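Local coordinates for protein transcription termination factor NusA (Planctomyces limnophilus, PDB 4MTN) that probably takes part in both termination and antitermination of transcription, binding the core RNA polymerase and the nascent RNA, at residues A[177-182]-A[238-243]; A[199-204]-A[303-308]; A[207-212]-A[296-301]; A[220-225]-A[245-250]; A[262-267]-A[288-293]. All blocks are in the same frame, centred on the assembly; numbering follows the deposited sequence.

Contact 1: A[177-182]-A[238-243]; sequences DFVRRL and EELGGE
E239, in the last turn of helix 231-239, opens the contact. Its CG lies anti to the carbonyl carbon and the chain runs out extended, which brings OE1 across L182 obliquely, 3.4 Å from L182 CD2. A carboxylate oxygen against a methyl is contact without a bond; the side chain is poorly ordered, and its other oxygen, OE2, makes a long, weak ion pair with R154. L240 follows and does most of the packing. Its two methyls divide the work: CD1 meets V179 CG2 at 3.6 Å, the two side chains crossing at about a right angle, while CD2 goes tip to tip with L182 CD1 at 3.7 Å. The same CD2 comes obliquely to the ring of F178, 3.7 Å from CE2. L182 CD1 is therefore held between L240 and one face of that ring, 3.8 Å above its plane and over its centre. An alanine in place of L182 would lose both methyls and would probably loosen this F178-L240 cluster. The two helices belong to the first KH domain of the type II fold, and helix 176-186 also bears on S1-domain strands 112-120 and 152-162, where F178 touches I112 and V156. Beyond L240 the chain leaves the helix at G241 in a Schellman motif, phi 88°, with G241 N bonded back to E238 O at 3.2 Å. G242 also has positive phi, and the turn delivers E243 back toward V179 CG2. E243 OE1 forms a salt bridge with R202 and also accepts from G205 N.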
# COMPACT_ATOMS: atom_id res chain seq x y z
N ASP A 177 5.50 -0.51 5.04
CA ASP A 177 5.24 -1.08 6.36
C ASP A 177 6.30 -2.10 6.77
O ASP A 177 6.53 -2.30 7.96
CB ASP A 177 3.86 -1.73 6.40
CG ASP A 177 2.73 -0.72 6.44
OD1 ASP A 177 3.01 0.47 6.71
OD2 ASP A 177 1.57 -1.11 6.22
N PHE A 178 6.94 -2.74 5.79
CA PHE A 178 7.98 -3.71 6.09
C PHE A 178 9.17 -3.04 6.78
O PHE A 178 9.72 -3.56 7.75
CB PHE A 178 8.45 -4.42 4.82
CG PHE A 178 9.32 -5.62 5.08
CD1 PHE A 178 9.17 -6.36 6.24
CD2 PHE A 178 10.30 -6.00 4.17
CE1 PHE A 178 9.97 -7.46 6.48
CE2 PHE A 178 11.10 -7.10 4.41
CZ PHE A 178 10.94 -7.83 5.57
N VAL A 179 9.55 -1.87 6.27
CA VAL A 179 10.64 -1.10 6.86
C VAL A 179 10.25 -0.61 8.25
O VAL A 179 11.05 -0.67 9.19
CB VAL A 179 11.01 0.11 5.98
CG1 VAL A 179 12.06 0.97 6.66
CG2 VAL A 179 11.50 -0.36 4.62
N ARG A 180 9.02 -0.14 8.37
CA ARG A 180 8.50 0.38 9.64
C ARG A 180 8.55 -0.68 10.73
O ARG A 180 8.94 -0.39 11.87
CB ARG A 180 7.07 0.88 9.46
CG ARG A 180 6.46 1.50 10.70
CD ARG A 180 5.02 1.92 10.47
NE ARG A 180 4.90 3.09 9.60
CZ ARG A 180 4.79 4.34 10.05
NH1 ARG A 180 4.77 4.57 11.36
NH2 ARG A 180 4.69 5.35 9.20
N ARG A 181 8.18 -1.91 10.39
CA ARG A 181 8.21 -3.01 11.34
C ARG A 181 9.63 -3.36 11.75
O ARG A 181 9.93 -3.52 12.93
CB ARG A 181 7.52 -4.25 10.75
CG ARG A 181 6.04 -4.10 10.45
CD ARG A 181 5.20 -4.03 11.71
NE ARG A 181 5.02 -2.66 12.18
CZ ARG A 181 4.08 -1.84 11.74
NH1 ARG A 181 3.23 -2.24 10.80
NH2 ARG A 181 3.98 -0.61 12.23
N LEU A 182 10.51 -3.48 10.75
CA LEU A 182 11.90 -3.85 10.99
C LEU A 182 12.62 -2.84 11.87
O LEU A 182 13.46 -3.20 12.70
CB LEU A 182 12.65 -4.02 9.67
CG LEU A 182 12.27 -5.24 8.84
CD1 LEU A 182 12.93 -5.19 7.47
CD2 LEU A 182 12.64 -6.52 9.57
N GLU A 238 20.44 -4.10 5.52
CA GLU A 238 21.04 -5.33 5.01
C GLU A 238 20.00 -6.43 4.89
O GLU A 238 20.12 -7.32 4.05
CB GLU A 238 22.19 -5.79 5.90
CG GLU A 238 23.37 -4.83 5.92
CD GLU A 238 23.92 -4.54 4.54
OE1 GLU A 238 23.95 -5.47 3.70
OE2 GLU A 238 24.33 -3.39 4.29
N GLU A 239 18.97 -6.37 5.73
CA GLU A 239 17.86 -7.31 5.66
C GLU A 239 17.02 -7.03 4.42
O GLU A 239 16.31 -7.90 3.93
CB GLU A 239 17.00 -7.23 6.92
CG GLU A 239 17.69 -7.74 8.18
CD GLU A 239 16.94 -7.36 9.44
OE1 GLU A 239 15.99 -6.56 9.36
OE2 GLU A 239 17.32 -7.86 10.53
N LEU A 240 17.12 -5.80 3.92
CA LEU A 240 16.40 -5.39 2.72
C LEU A 240 17.27 -5.53 1.47
O LEU A 240 16.85 -5.17 0.37
CB LEU A 240 15.91 -3.95 2.86
CG LEU A 240 14.97 -3.70 4.04
CD1 LEU A 240 14.58 -2.24 4.11
CD2 LEU A 240 13.74 -4.59 3.94
N GLY A 241 18.48 -6.06 1.64
CA GLY A 241 19.37 -6.30 0.52
C GLY A 241 20.26 -5.13 0.14
O GLY A 241 20.66 -5.00 -1.01
N GLY A 242 20.57 -4.28 1.12
CA GLY A 242 21.44 -3.15 0.88
C GLY A 242 20.69 -1.86 0.59
O GLY A 242 21.25 -0.92 0.03
N GLU A 243 19.41 -1.83 0.95
CA GLU A 243 18.59 -0.65 0.76
C GLU A 243 19.06 0.49 1.67
O GLU A 243 19.26 0.30 2.86
CB GLU A 243 17.12 -0.98 1.03
CG GLU A 243 16.17 0.20 0.93
CD GLU A 243 14.71 -0.23 0.98
OE1 GLU A 243 14.44 -1.44 0.86
OE2 GLU A 243 13.84 0.65 1.15

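Contact 2: A[199-204]-A[303-308]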
# COMPACT_ATOMS: atom_id res chain seq x y z
N SER A 199 6.44 9.50 9.36
CA SER A 199 6.25 9.40 7.92
C SER A 199 7.32 8.53 7.27
O SER A 199 8.46 8.48 7.73
CB SER A 199 6.24 10.79 7.28
OG SER A 199 6.01 10.71 5.88
N LEU A 200 6.94 7.85 6.19
CA LEU A 200 7.85 6.94 5.51
C LEU A 200 7.68 7.00 3.99
O LEU A 200 6.56 7.03 3.48
CB LEU A 200 7.63 5.51 6.00
CG LEU A 200 8.88 4.65 6.13
CD1 LEU A 200 9.63 5.03 7.39
CD2 LEU A 200 8.52 3.18 6.17
N ALA A 201 8.80 7.01 3.28
CA ALA A 201 8.80 7.02 1.82
C ALA A 201 9.83 6.02 1.30
O ALA A 201 11.01 6.13 1.60
CB ALA A 201 9.10 8.41 1.29
N ARG A 202 9.37 5.04 0.52
CA ARG A 202 10.25 3.94 0.13
C ARG A 202 10.28 3.64 -1.37
O ARG A 202 9.26 3.63 -2.04
CB ARG A 202 9.84 2.67 0.87
CG ARG A 202 10.72 1.47 0.56
CD ARG A 202 10.27 0.21 1.27
NE ARG A 202 11.31 -0.82 1.21
CZ ARG A 202 11.11 -2.09 1.52
NH1 ARG A 202 9.92 -2.51 1.92
NH2 ARG A 202 12.11 -2.96 1.43
N GLU A 203 11.49 3.42 -1.88
CA GLU A 203 11.69 2.72 -3.14
C GLU A 203 12.40 1.41 -2.83
O GLU A 203 13.58 1.40 -2.49
CB GLU A 203 12.49 3.56 -4.13
CG GLU A 203 11.73 4.75 -4.69
CD GLU A 203 12.44 5.40 -5.85
OE1 GLU A 203 13.43 4.83 -6.35
OE2 GLU A 203 12.01 6.50 -6.27
N ALA A 204 11.66 0.31 -2.95
CA ALA A 204 12.10 -0.99 -2.44
C ALA A 204 13.42 -1.47 -3.04
O ALA A 204 13.58 -1.53 -4.26
CB ALA A 204 11.02 -2.03 -2.67
N SER A 303 8.95 14.02 -1.66
CA SER A 303 7.56 14.37 -1.93
C SER A 303 6.60 13.44 -1.18
O SER A 303 5.65 13.91 -0.56
CB SER A 303 7.28 14.32 -3.43
OG SER A 303 8.05 15.29 -4.12
N LYS A 304 6.86 12.14 -1.26
CA LYS A 304 6.07 11.16 -0.53
C LYS A 304 6.12 11.40 0.97
O LYS A 304 5.10 11.31 1.66
CB LYS A 304 6.55 9.74 -0.83
CG LYS A 304 6.11 9.16 -2.16
CD LYS A 304 6.08 7.63 -2.08
CE LYS A 304 6.06 6.99 -3.46
NZ LYS A 304 7.38 7.10 -4.13
N LEU A 305 7.31 11.70 1.47
CA LEU A 305 7.53 11.90 2.90
C LEU A 305 6.77 13.11 3.42
O LEU A 305 6.12 13.05 4.47
CB LEU A 305 9.02 12.05 3.19
CG LEU A 305 9.45 11.94 4.66
CD1 LEU A 305 9.28 10.51 5.15
CD2 LEU A 305 10.88 12.41 4.83
N VAL A 306 6.85 14.21 2.69
CA VAL A 306 6.18 15.45 3.08
C VAL A 306 4.68 15.37 2.81
O VAL A 306 3.87 15.78 3.64
CB VAL A 306 6.78 16.66 2.33
CG1 VAL A 306 5.92 17.90 2.53
CG2 VAL A 306 8.21 16.92 2.81
N GLY A 307 4.32 14.84 1.65
CA GLY A 307 2.92 14.74 1.27
C GLY A 307 2.52 15.83 0.29
O GLY A 307 1.34 16.03 0.02
N TRP A 308 3.52 16.54 -0.22
CA TRP A 308 3.30 17.58 -1.22
C TRP A 308 4.10 17.29 -2.48
O TRP A 308 4.84 16.31 -2.53
CB TRP A 308 3.68 18.95 -0.66
CG TRP A 308 2.73 19.49 0.37
CD1 TRP A 308 2.38 18.91 1.55
CD2 TRP A 308 2.00 20.73 0.31
NE1 TRP A 308 1.49 19.70 2.23
CE2 TRP A 308 1.24 20.82 1.49
CE3 TRP A 308 1.93 21.76 -0.63
CZ2 TRP A 308 0.41 21.91 1.75
CZ3 TRP A 308 1.10 22.84 -0.37
CH2 TRP A 308 0.36 22.90 0.81
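This is a strand-on-helix contact between two KH domains: strand 195-203 is an edge strand of the first domain's three-stranded sheet, and helix 297-306 belongs to the second KH domain. The side chains of the strand alternate. S199 and A201 point to the helix, whereas L200 and R202 point to the other face, where helix 176-186 lies against them; R202 gives its NH1 to the carbonyl of R173 there. A201 is the point of closest approach: its CA comes 5.2 Å from that of L305, a spacing that a side chain of a single methyl permits. That methyl sits over the helix backbone, with A201 CB 3.6 Å from K304 CB and 4.1 Å from L305 CB. Beyond its CB, the K304 chain runs along the strand toward E203 and bends at chi4, but NZ stops 5.1 Å from E203 OE2, so the opposite charges are near without pairing; E203 OE2 has its salt bridge with R300. S199 supplies the polar link. With OG anti to the backbone N, chi1 -178°, the hydroxyl donates to L305 O at 2.7 Å, arriving in the carbonyl plane on a lone pair with a C=O...OG angle of 120°. This carbonyl lies in the last turn, just before G307 takes positive phi and ends the helix. The L305 side chain, CG anti to its own N, reaches K209 and A211 of the next strand, and its CD1 rests 3.4 Å from S199 O and 3.7 Å from L200 N.

Contact 3: A[207-212]-A[296-301]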
# COMPACT_ATOMS: atom_id res chain seq x y z
N ARG A 207 16.17 2.93 -1.70
CA ARG A 207 16.26 4.00 -0.70
C ARG A 207 14.95 4.23 0.06
O ARG A 207 13.87 4.15 -0.52
CB ARG A 207 16.70 5.29 -1.38
CG ARG A 207 17.10 6.40 -0.41
CD ARG A 207 17.77 7.55 -1.14
NE ARG A 207 18.97 7.12 -1.85
CZ ARG A 207 20.18 7.05 -1.31
NH1 ARG A 207 20.36 7.37 -0.04
NH2 ARG A 207 21.21 6.65 -2.04
N THR A 208 15.08 4.53 1.35
CA THR A 208 13.93 4.84 2.19
C THR A 208 14.20 6.04 3.09
O THR A 208 15.17 6.06 3.84
CB THR A 208 13.54 3.63 3.08
OG1 THR A 208 13.26 2.50 2.25
CG2 THR A 208 12.32 3.96 3.92
N LYS A 209 13.32 7.04 3.02
CA LYS A 209 13.41 8.20 3.90
C LYS A 209 12.49 8.05 5.10
O LYS A 209 11.29 7.79 4.95
CB LYS A 209 13.08 9.49 3.14
CG LYS A 209 14.17 9.97 2.19
CD LYS A 209 13.77 11.27 1.52
CE LYS A 209 14.87 11.78 0.59
NZ LYS A 209 16.13 12.07 1.31
N VAL A 210 13.04 8.20 6.30
CA VAL A 210 12.28 8.03 7.54
C VAL A 210 12.23 9.31 8.37
O VAL A 210 13.26 9.85 8.76
CB VAL A 210 12.89 6.91 8.42
CG1 VAL A 210 11.98 6.62 9.61
CG2 VAL A 210 13.13 5.65 7.60
N ALA A 211 11.02 9.79 8.64
CA ALA A 211 10.83 10.97 9.47
C ALA A 211 10.36 10.56 10.86
O ALA A 211 9.30 9.95 11.01
CB ALA A 211 9.85 11.93 8.83
N VAL A 212 11.14 10.92 11.88
CA VAL A 212 10.85 10.51 13.25
C VAL A 212 10.68 11.72 14.18
O VAL A 212 11.12 12.82 13.87
CB VAL A 212 11.96 9.60 13.82
CG1 VAL A 212 12.05 8.32 13.01
CG2 VAL A 212 13.29 10.33 13.82
N GLY A 296 16.16 11.07 -10.13
CA GLY A 296 15.16 11.94 -9.53
C GLY A 296 14.62 11.34 -8.25
O GLY A 296 13.58 11.76 -7.74
N GLN A 297 15.34 10.35 -7.74
CA GLN A 297 14.93 9.60 -6.55
C GLN A 297 14.74 10.47 -5.31
O GLN A 297 13.78 10.30 -4.57
CB GLN A 297 15.96 8.50 -6.25
CG GLN A 297 15.53 7.52 -5.18
CD GLN A 297 16.64 6.57 -4.79
OE1 GLN A 297 17.76 6.99 -4.50
NE2 GLN A 297 16.34 5.27 -4.79
N ASN A 298 15.67 11.40 -5.10
CA ASN A 298 15.67 12.24 -3.90
C ASN A 298 14.37 13.03 -3.71
O ASN A 298 13.67 12.82 -2.72
CB ASN A 298 16.85 13.21 -3.94
CG ASN A 298 17.07 13.92 -2.61
OD1 ASN A 298 17.00 13.30 -1.55
ND2 ASN A 298 17.33 15.22 -2.67
N VAL A 299 14.08 13.93 -4.64
CA VAL A 299 12.87 14.74 -4.58
C VAL A 299 11.61 13.88 -4.54
O VAL A 299 10.67 14.16 -3.79
CB VAL A 299 12.77 15.70 -5.78
CG1 VAL A 299 11.44 16.43 -5.79
CG2 VAL A 299 13.91 16.70 -5.76
N ARG A 300 11.62 12.81 -5.34
CA ARG A 300 10.50 11.88 -5.41
C ARG A 300 10.16 11.31 -4.04
O ARG A 300 9.00 11.26 -3.65
CB ARG A 300 10.84 10.74 -6.38
CG ARG A 300 9.65 9.90 -6.83
CD ARG A 300 10.13 8.73 -7.67
NE ARG A 300 11.22 9.12 -8.56
CZ ARG A 300 12.06 8.26 -9.13
NH1 ARG A 300 11.94 6.96 -8.89
NH2 ARG A 300 13.02 8.70 -9.93
N LEU A 301 11.19 10.88 -3.31
CA LEU A 301 11.01 10.35 -1.96
C LEU A 301 10.64 11.46 -0.98
O LEU A 301 9.83 11.26 -0.08
CB LEU A 301 12.27 9.63 -1.49
CG LEU A 301 12.58 8.30 -2.18
CD1 LEU A 301 13.90 7.74 -1.68
CD2 LEU A 301 11.45 7.31 -1.96
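R207 and Q297 cross at about a right angle where strand 207-214, the central strand of the first KH domain's sheet, meets the start of helix 297-306 in the second KH domain. The guanidinium and amide planes are 76° apart, so one bond joins them: R207 NE donates to Q297 OE1 at 2.9 Å. The oxygen lies at the guanidinium edge, nearly in its plane, yet the donor stands well above the carbonyl plane, 49° out of it. A bend at chi3 of R207 turns the group this way and leaves NH1 for its salt bridge with E246. The amide of Q297 also lies against the root of R207, with NE2 3.4 Å from R207 CB. L301, one turn further along the helix, points to the strand between the two basic chains: the L301 and R207 side chains cross at about a right angle, CD1 3.7 Å from R207 CG, and L301 CB lies 3.7 Å from K209 CD. The lysine chain is straight up to CE, passes L301 obliquely, and then bends at chi4 toward N298. K209 NZ has a salt bridge with E246, so this buried ammonium would probably stay charged. Strand and helix run 40° from parallel, their axes 9.4 Å apart. G296, the N-cap residue, closes the GxxG loop of the second KH domain. N298 spans two partners: ND2 is given to the carbonyl of A291, while OD1 takes a weak bond from K209 NZ at 3.2 Å.

Contact 4: A[220-225]-A[245-250]; sequences DPVGAC and IEVVRW
D220 sits at the N-cap of helix 221-226, its carboxylate turned back over the first turn to take weak capping bonds from V222 N and G223 N. OD1 also forms a salt bridge with R249 NH2 at 2.8 Å, the carboxylate and guanidinium planes only 17° apart, so helix cap and strand end share one acidic group. P221 lies against the arginine: its CD sits over one face of the guanidinium, 3.4 Å from R249 NH1, and its CG is 3.9 Å from R249 CG. A glycine in place of P221 would remove this ring and would probably leave the R249 guanidinium less well held. V222 packs chiefly on the strand backbone: CG1 lies 3.5 Å from V247 O, and CG2, 3.5 Å from both V248 C and R249 N, also reaches R249 CB. At G223, a side chain would collide with D220 OD2. C225 closes the turn, its CB 4.2 Å from V247 CG1. The helix, which leads into the GxxG loop of the first KH domain, runs roughly antiparallel to strand 244-249; V247 also touches I233 of helix 231-239, and P221 reaches V212 of the adjoining strand 207-214.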
# COMPACT_ATOMS: atom_id res chain seq x y z
N ASP A 220 16.70 14.38 21.02
CA ASP A 220 16.91 14.35 19.58
C ASP A 220 16.49 13.00 19.01
O ASP A 220 17.15 11.99 19.25
CB ASP A 220 18.37 14.65 19.25
CG ASP A 220 18.70 14.42 17.79
OD1 ASP A 220 17.84 14.68 16.92
OD2 ASP A 220 19.84 13.98 17.50
N PRO A 221 15.38 12.98 18.26
CA PRO A 221 14.78 11.73 17.76
C PRO A 221 15.66 11.01 16.74
O PRO A 221 15.71 9.78 16.74
CB PRO A 221 13.47 12.21 17.12
CG PRO A 221 13.73 13.62 16.74
CD PRO A 221 14.64 14.17 17.80
N VAL A 222 16.34 11.77 15.89
CA VAL A 222 17.23 11.17 14.90
C VAL A 222 18.42 10.50 15.57
O VAL A 222 18.73 9.35 15.30
CB VAL A 222 17.74 12.22 13.89
CG1 VAL A 222 18.67 11.56 12.88
CG2 VAL A 222 16.57 12.88 13.18
N GLY A 223 19.07 11.24 16.47
CA GLY A 223 20.22 10.75 17.19
C GLY A 223 19.93 9.50 18.00
O GLY A 223 20.81 8.67 18.22
N ALA A 224 18.69 9.37 18.46
CA ALA A 224 18.26 8.20 19.21
C ALA A 224 18.21 6.97 18.30
O ALA A 224 18.55 5.87 18.72
CB ALA A 224 16.91 8.45 19.86
N CYS A 225 17.78 7.18 17.06
CA CYS A 225 17.72 6.10 16.09
C CYS A 225 19.11 5.71 15.61
O CYS A 225 19.41 4.54 15.40
CB CYS A 225 16.85 6.49 14.89
SG CYS A 225 15.11 6.77 15.29
N ILE A 245 18.92 3.70 3.96
CA ILE A 245 17.93 4.24 4.88
C ILE A 245 18.36 5.58 5.47
O ILE A 245 19.37 5.67 6.17
CB ILE A 245 17.65 3.25 6.03
CG1 ILE A 245 17.14 1.92 5.48
CG2 ILE A 245 16.65 3.84 7.01
CD1 ILE A 245 16.84 0.89 6.54
N GLU A 246 17.58 6.62 5.18
CA GLU A 246 17.85 7.95 5.71
C GLU A 246 16.83 8.31 6.79
O GLU A 246 15.63 8.37 6.53
CB GLU A 246 17.81 9.00 4.60
CG GLU A 246 18.68 8.68 3.40
CD GLU A 246 18.47 9.67 2.26
OE1 GLU A 246 17.77 10.68 2.48
OE2 GLU A 246 19.01 9.44 1.16
N VAL A 247 17.31 8.55 8.00
CA VAL A 247 16.44 8.97 9.09
C VAL A 247 16.56 10.47 9.33
O VAL A 247 17.64 10.97 9.63
CB VAL A 247 16.76 8.22 10.40
CG1 VAL A 247 15.84 8.68 11.51
CG2 VAL A 247 16.65 6.72 10.19
N VAL A 248 15.44 11.17 9.17
CA VAL A 248 15.43 12.62 9.39
C VAL A 248 14.43 13.00 10.47
O VAL A 248 13.71 12.15 11.00
CB VAL A 248 15.09 13.37 8.09
CG1 VAL A 248 16.17 13.14 7.05
CG2 VAL A 248 13.73 12.94 7.57
N ARG A 249 14.39 14.29 10.80
CA ARG A 249 13.54 14.77 11.88
C ARG A 249 12.19 15.25 11.35
O ARG A 249 12.12 16.04 10.41
CB ARG A 249 14.23 15.90 12.64
CG ARG A 249 13.52 16.32 13.92
CD ARG A 249 14.08 17.62 14.47
NE ARG A 249 15.48 17.50 14.86
CZ ARG A 249 15.91 17.42 16.11
NH1 ARG A 249 15.05 17.45 17.12
NH2 ARG A 249 17.21 17.31 16.36
N TRP A 250 11.11 14.76 11.96
CA TRP A 250 9.77 15.19 11.59
C TRP A 250 9.44 16.54 12.22
O TRP A 250 9.84 16.83 13.35
CB TRP A 250 8.73 14.16 12.02
CG TRP A 250 7.32 14.66 11.91
CD1 TRP A 250 6.57 15.23 12.91
CD2 TRP A 250 6.49 14.65 10.75
NE1 TRP A 250 5.33 15.57 12.43
CE2 TRP A 250 5.25 15.23 11.11
CE3 TRP A 250 6.67 14.21 9.43
CZ2 TRP A 250 4.20 15.37 10.20
CZ3 TRP A 250 5.62 14.36 8.53
CH2 TRP A 250 4.41 14.93 8.92

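Contact 5: A[262-267]-A[288-293]; sequences MQPSEV and LSLAIG
S265 can be followed outward in two steps. Its CB points at helix 285-292 and lands on the backbone there, 3.6 Å from A291 CA; the CA atoms of S265 and A291 are 5.1 Å apart. From CB, the chain turns to the crowded position between the backbone N and the carbonyl carbon, chi1 68°, and this swings OG back toward its own loop. There the hydroxyl donates to M262 O, coming in 27° above the carbonyl plane, and ties the two ends of the turn together across P264, whose preceding peptide bond is cis. The outer side of OG still touches the helix, 3.7 Å from A291 CB. The other side chains close in round this point. M262, a selenomethionine, bends at chi2 and chi3 so that its CE curls against A291, 3.6 Å from both A291 CB and A291 O, while other parts of it pack on helix 297-306 and strand 309-313. L290 sends one branch across the loop: the L290 and P264 side chains cross at about a right angle, L290 CD2 3.7 Å from P264 CD, and this methyl ends 3.4 Å from S265 N. Two polar links lie just outside, a salt bridge of E266 to R284 and a bond from E266 N to Q287. The loop leads from helix 254-261 to strand 269-273, within what is probably the second KH domain. The helix ends at G293, phi 106°, the first glycine of that domain's GxxG loop, which in KH domains is the element that meets the nucleic acid backbone.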
# COMPACT_ATOMS: atom_id res chain seq x y z
N MSE A 262 14.85 17.09 2.10
CA MSE A 262 15.62 17.39 0.90
C MSE A 262 17.11 17.11 1.09
O MSE A 262 17.90 17.31 0.17
CB MSE A 262 15.41 18.84 0.47
CG MSE A 262 14.06 19.11 -0.17
SE MSE A 262 13.77 18.06 -1.78
CE MSE A 262 15.27 18.71 -2.84
N GLN A 263 17.48 16.66 2.28
CA GLN A 263 18.86 16.28 2.57
C GLN A 263 19.31 15.17 1.63
O GLN A 263 18.49 14.37 1.18
CB GLN A 263 19.01 15.85 4.03
CG GLN A 263 18.87 16.98 5.03
CD GLN A 263 20.02 17.97 4.98
OE1 GLN A 263 21.13 17.63 4.57
NE2 GLN A 263 19.76 19.21 5.38
N PRO A 264 20.62 15.09 1.32
CA PRO A 264 21.75 15.91 1.79
C PRO A 264 21.77 17.35 1.27
O PRO A 264 22.48 18.18 1.84
CB PRO A 264 22.98 15.15 1.26
CG PRO A 264 22.48 13.79 0.89
CD PRO A 264 21.07 14.00 0.44
N SER A 265 21.02 17.64 0.21
CA SER A 265 21.05 18.96 -0.42
C SER A 265 20.59 20.06 0.52
O SER A 265 19.76 19.84 1.40
CB SER A 265 20.19 18.97 -1.69
OG SER A 265 18.82 18.83 -1.37
N GLU A 266 21.15 21.26 0.34
CA GLU A 266 20.78 22.42 1.14
C GLU A 266 19.74 23.27 0.41
O GLU A 266 19.80 23.43 -0.81
CB GLU A 266 22.01 23.26 1.48
CG GLU A 266 23.06 22.52 2.30
CD GLU A 266 24.24 23.39 2.66
OE1 GLU A 266 24.31 24.54 2.17
OE2 GLU A 266 25.11 22.93 3.43
N VAL A 267 18.79 23.81 1.17
CA VAL A 267 17.68 24.56 0.59
C VAL A 267 17.70 26.03 1.00
O VAL A 267 17.85 26.36 2.18
CB VAL A 267 16.33 23.94 1.01
CG1 VAL A 267 15.17 24.82 0.56
CG2 VAL A 267 16.19 22.53 0.44
N LEU A 288 21.86 21.66 -7.20
CA LEU A 288 20.71 21.30 -8.02
C LEU A 288 20.68 19.81 -8.36
O LEU A 288 19.62 19.18 -8.29
CB LEU A 288 20.70 22.12 -9.31
CG LEU A 288 19.57 21.85 -10.30
CD1 LEU A 288 18.22 22.17 -9.68
CD2 LEU A 288 19.77 22.65 -11.59
N SER A 289 21.83 19.26 -8.74
CA SER A 289 21.92 17.86 -9.12
C SER A 289 21.69 16.93 -7.92
O SER A 289 21.06 15.89 -8.04
CB SER A 289 23.28 17.56 -9.76
OG SER A 289 23.41 16.18 -10.05
N LEU A 290 22.22 17.33 -6.77
CA LEU A 290 22.10 16.53 -5.56
C LEU A 290 20.67 16.55 -5.05
O LEU A 290 20.17 15.56 -4.51
CB LEU A 290 23.07 17.04 -4.49
CG LEU A 290 23.55 16.06 -3.42
CD1 LEU A 290 24.89 16.50 -2.87
CD2 LEU A 290 22.53 15.93 -2.30
N ALA A 291 20.00 17.69 -5.22
CA ALA A 291 18.62 17.85 -4.78
C ALA A 291 17.69 16.89 -5.52
O ALA A 291 16.86 16.23 -4.90
CB ALA A 291 18.16 19.29 -4.99
N ILE A 292 17.86 16.82 -6.84
CA ILE A 292 17.03 15.96 -7.68
C ILE A 292 17.27 14.48 -7.41
O ILE A 292 16.34 13.72 -7.15
CB ILE A 292 17.27 16.24 -9.17
CG1 ILE A 292 16.93 17.69 -9.51
CG2 ILE A 292 16.46 15.28 -10.03
CD1 ILE A 292 15.50 18.07 -9.19
N GLY A 293 18.54 14.07 -7.45
CA GLY A 293 18.90 12.68 -7.30
C GLY A 293 19.31 12.08 -8.63
O GLY A 293 19.22 12.75 -9.66

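How the contacts relate
Contacts 1, 2, 3 and 4 all bear on the first KH domain's sheet or its helices. Contacts 2 and 3, centres 6 Å apart, share helix 297-306 and join that sheet to the second KH domain. Contact 1 lies on the sheet's opposite face, its centre 15 Å from that of contact 2, to which the salt bridge of E243 OE1 to R202 NH2 (2.8 Å) ties it. Contact 4 joins contact 3 through K209 and E246. Contact 5, its centre about 11 Å from that of contact 3, lies within the second KH domain, and N298 links the two. Contact 4 leads into one GxxG loop, while contacts 5 and 3 bracket the other, consistent with RNA binding there.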